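Long-range contact in probable thioesterase (Thermus thermophilus, PDB 1Z54), which probably hydrolyses the thioester bond of fatty acyl-CoA substrates: residues V4-V9 and V72-T77. Sequence-based numbering, arbitrary orientation.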
loop_
_atom_site.group_PDB
_atom_site.type_symbol
_atom_site.label_atom_id
_atom_site.label_comp_id
_atom_site.label_asym_id
_atom_site.label_seq_id
_atom_site.Cartn_x
_atom_site.Cartn_y
_atom_site.Cartn_z
ATOM N N VAL A 4 21.013 -8.405 -8.617
ATOM C CA VAL A 4 19.888 -9.207 -8.162
ATOM C C VAL A 4 19.439 -8.769 -6.772
ATOM O O VAL A 4 20.249 -8.633 -5.856
ATOM C CB VAL A 4 20.246 -10.705 -8.125
ATOM C CG1 VAL A 4 19.031 -11.518 -7.700
ATOM C CG2 VAL A 4 20.735 -11.151 -9.494
ATOM N N THR A 5 18.141 -8.549 -6.624
ATOM C CA THR A 5 17.583 -8.119 -5.351
ATOM C C THR A 5 16.625 -9.165 -4.814
ATOM O O THR A 5 15.628 -9.489 -5.458
ATOM C CB THR A 5 16.805 -6.798 -5.509
ATOM O OG1 THR A 5 17.642 -5.825 -6.146
ATOM C CG2 THR A 5 16.361 -6.271 -4.146
ATOM N N ARG A 6 16.924 -9.694 -3.634
ATOM C CA ARG A 6 16.054 -10.690 -3.023
ATOM C C ARG A 6 14.967 -9.983 -2.208
ATOM O O ARG A 6 15.251 -9.075 -1.427
ATOM C CB ARG A 6 16.866 -11.633 -2.129
ATOM C CG ARG A 6 17.816 -12.539 -2.904
ATOM C CD ARG A 6 18.602 -13.460 -1.982
ATOM N NE ARG A 6 17.716 -14.304 -1.185
ATOM C CZ ARG A 6 18.132 -15.260 -0.358
ATOM N NH1 ARG A 6 17.245 -15.975 0.325
ATOM N NH2 ARG A 6 19.433 -15.503 -0.211
ATOM N N ILE A 7 13.720 -10.397 -2.400
ATOM C CA ILE A 7 12.607 -9.782 -1.685
ATOM C C ILE A 7 11.692 -10.831 -1.074
ATOM O O ILE A 7 11.110 -11.653 -1.784
ATOM C CB ILE A 7 11.775 -8.875 -2.632
ATOM C CG1 ILE A 7 12.621 -7.685 -3.093
ATOM C CG2 ILE A 7 10.520 -8.383 -1.927
ATOM C CD1 ILE A 7 11.897 -6.739 -4.048
ATOM N N LYS A 8 11.575 -10.810 0.249
ATOM C CA LYS A 8 10.699 -11.744 0.944
ATOM C C LYS A 8 9.273 -11.192 0.878
ATOM O O LYS A 8 9.009 -10.084 1.347
ATOM C CB LYS A 8 11.135 -11.889 2.398
ATOM C CG LYS A 8 10.316 -12.879 3.211
ATOM C CD LYS A 8 10.911 -13.038 4.603
ATOM C CE LYS A 8 10.062 -13.920 5.493
ATOM N NZ LYS A 8 10.754 -14.227 6.788
ATOM N N VAL A 9 8.361 -11.960 0.286
ATOM C CA VAL A 9 6.976 -11.518 0.171
ATOM C C VAL A 9 6.368 -11.226 1.532
ATOM O O VAL A 9 6.550 -11.982 2.485
ATOM C CB VAL A 9 6.091 -12.566 -0.531
ATOM C CG1 VAL A 9 4.624 -12.102 -0.511
ATOM C CG2 VAL A 9 6.563 -12.763 -1.963
ATOM N N VAL A 72 10.329 -16.187 -1.336
ATOM C CA VAL A 72 11.287 -15.103 -1.496
ATOM C C VAL A 72 11.489 -14.985 -3.001
ATOM O O VAL A 72 11.632 -15.995 -3.687
ATOM C CB VAL A 72 12.632 -15.431 -0.815
ATOM C CG1 VAL A 72 13.662 -14.381 -1.172
ATOM C CG2 VAL A 72 12.449 -15.486 0.708
ATOM N N VAL A 73 11.464 -13.767 -3.528
ATOM C CA VAL A 73 11.641 -13.585 -4.965
ATOM C C VAL A 73 12.926 -12.852 -5.275
ATOM O O VAL A 73 13.428 -12.070 -4.466
ATOM C CB VAL A 73 10.488 -12.774 -5.611
ATOM C CG1 VAL A 73 9.193 -13.532 -5.515
ATOM C CG2 VAL A 73 10.384 -11.405 -4.945
ATOM N N GLU A 74 13.451 -13.119 -6.464
ATOM C CA GLU A 74 14.672 -12.481 -6.922
ATOM C C GLU A 74 14.335 -11.588 -8.096
ATOM O O GLU A 74 13.659 -12.009 -9.041
ATOM C CB GLU A 74 15.705 -13.531 -7.335
ATOM C CG GLU A 74 16.321 -14.265 -6.158
ATOM C CD GLU A 74 17.437 -15.207 -6.571
ATOM O OE1 GLU A 74 18.158 -15.692 -5.674
ATOM O OE2 GLU A 74 17.591 -15.467 -7.786
ATOM N N VAL A 75 14.790 -10.344 -8.017
ATOM C CA VAL A 75 14.545 -9.383 -9.071
ATOM C C VAL A 75 15.861 -8.998 -9.709
ATOM O O VAL A 75 16.738 -8.423 -9.064
ATOM C CB VAL A 75 13.866 -8.121 -8.539
ATOM C CG1 VAL A 75 13.534 -7.195 -9.700
ATOM C CG2 VAL A 75 12.603 -8.503 -7.770
ATOM N N ARG A 76 15.989 -9.339 -10.983
ATOM C CA ARG A 76 17.191 -9.049 -11.741
ATOM C C ARG A 76 16.967 -7.768 -12.521
ATOM O O ARG A 76 16.004 -7.655 -13.277
ATOM C CB ARG A 76 17.482 -10.213 -12.692
ATOM C CG ARG A 76 17.702 -11.533 -11.959
ATOM C CD ARG A 76 17.557 -12.743 -12.878
ATOM N NE ARG A 76 18.500 -12.715 -13.993
ATOM C CZ ARG A 76 18.628 -13.697 -14.885
ATOM N NH1 ARG A 76 19.511 -13.595 -15.872
ATOM N NH2 ARG A 76 17.874 -14.785 -14.789
ATOM N N THR A 77 17.845 -6.791 -12.340
ATOM C CA THR A 77 17.677 -5.544 -13.062
ATOM C C THR A 77 18.931 -5.055 -13.756
ATOM O O THR A 77 20.053 -5.226 -13.275
ATOM C CB THR A 77 17.131 -4.409 -12.143
ATOM O OG1 THR A 77 17.868 -3.203 -12.368
ATOM C CG2 THR A 77 17.213 -4.790 -10.696
#
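Four backbone hydrogen bonds tie strand 4-8 to strand 72-77 as antiparallel neighbours. Thr5 and Val75 form one hydrogen-bonded pair, each N reaching the other's O at 2.8 Å; Ile7 and Val73 form the next. Ile7 N meets Val73 O at 2.7 Å, almost along the C=O axis, whereas the other three donors sit above the carbonyl planes. Between and beyond these pairs, CA-H groups of Val4, Arg6, Val72 and Glu74 lean on the same four oxygens.

The face carrying Thr5, Ile7, Val73 and Val75 packs through its apolar groups. Val73 holds CG1 anti to its carbonyl carbon (chi1 -65°), which wedges CG2 3.3 Å from Ile7 O and 3.7 Å from Ile7 CB. The Ile7 and Val75 side chains cross obliquely, Ile7 CD1 4.2 Å from Val75 CG2.

On the reverse face, Val4, CG1 anti to its N (chi1 -178°), sets CG1 3.9 Å from Glu74 CB and CG2 against Arg76 CG. Arg6 and Glu74 run side by side, CG to CG 4.0 Å, without their charged ends meeting. The Arg6 chain bends at chi3 (59°), and Val72 CG1 sits at its guanidinium edge, 4.1 Å from Arg6 NE, while Val72 CG2 touches Lys8 CB and CG. An alanine here lacks both methyls and would probably leave that edge and the start of the Lys8 chain less well packed.

Thr5 OG1 bonds Asp35 of helix 24-39, the long helix that the hotdog sheet wraps; Lys8 NZ pairs with Asp35 of the second subunit. Strand 3-8 is outermost in this chain's sheet; across strand 72-82 lies strand 86-95, where Val93 meets Val73 and Tyr91 meets Val75.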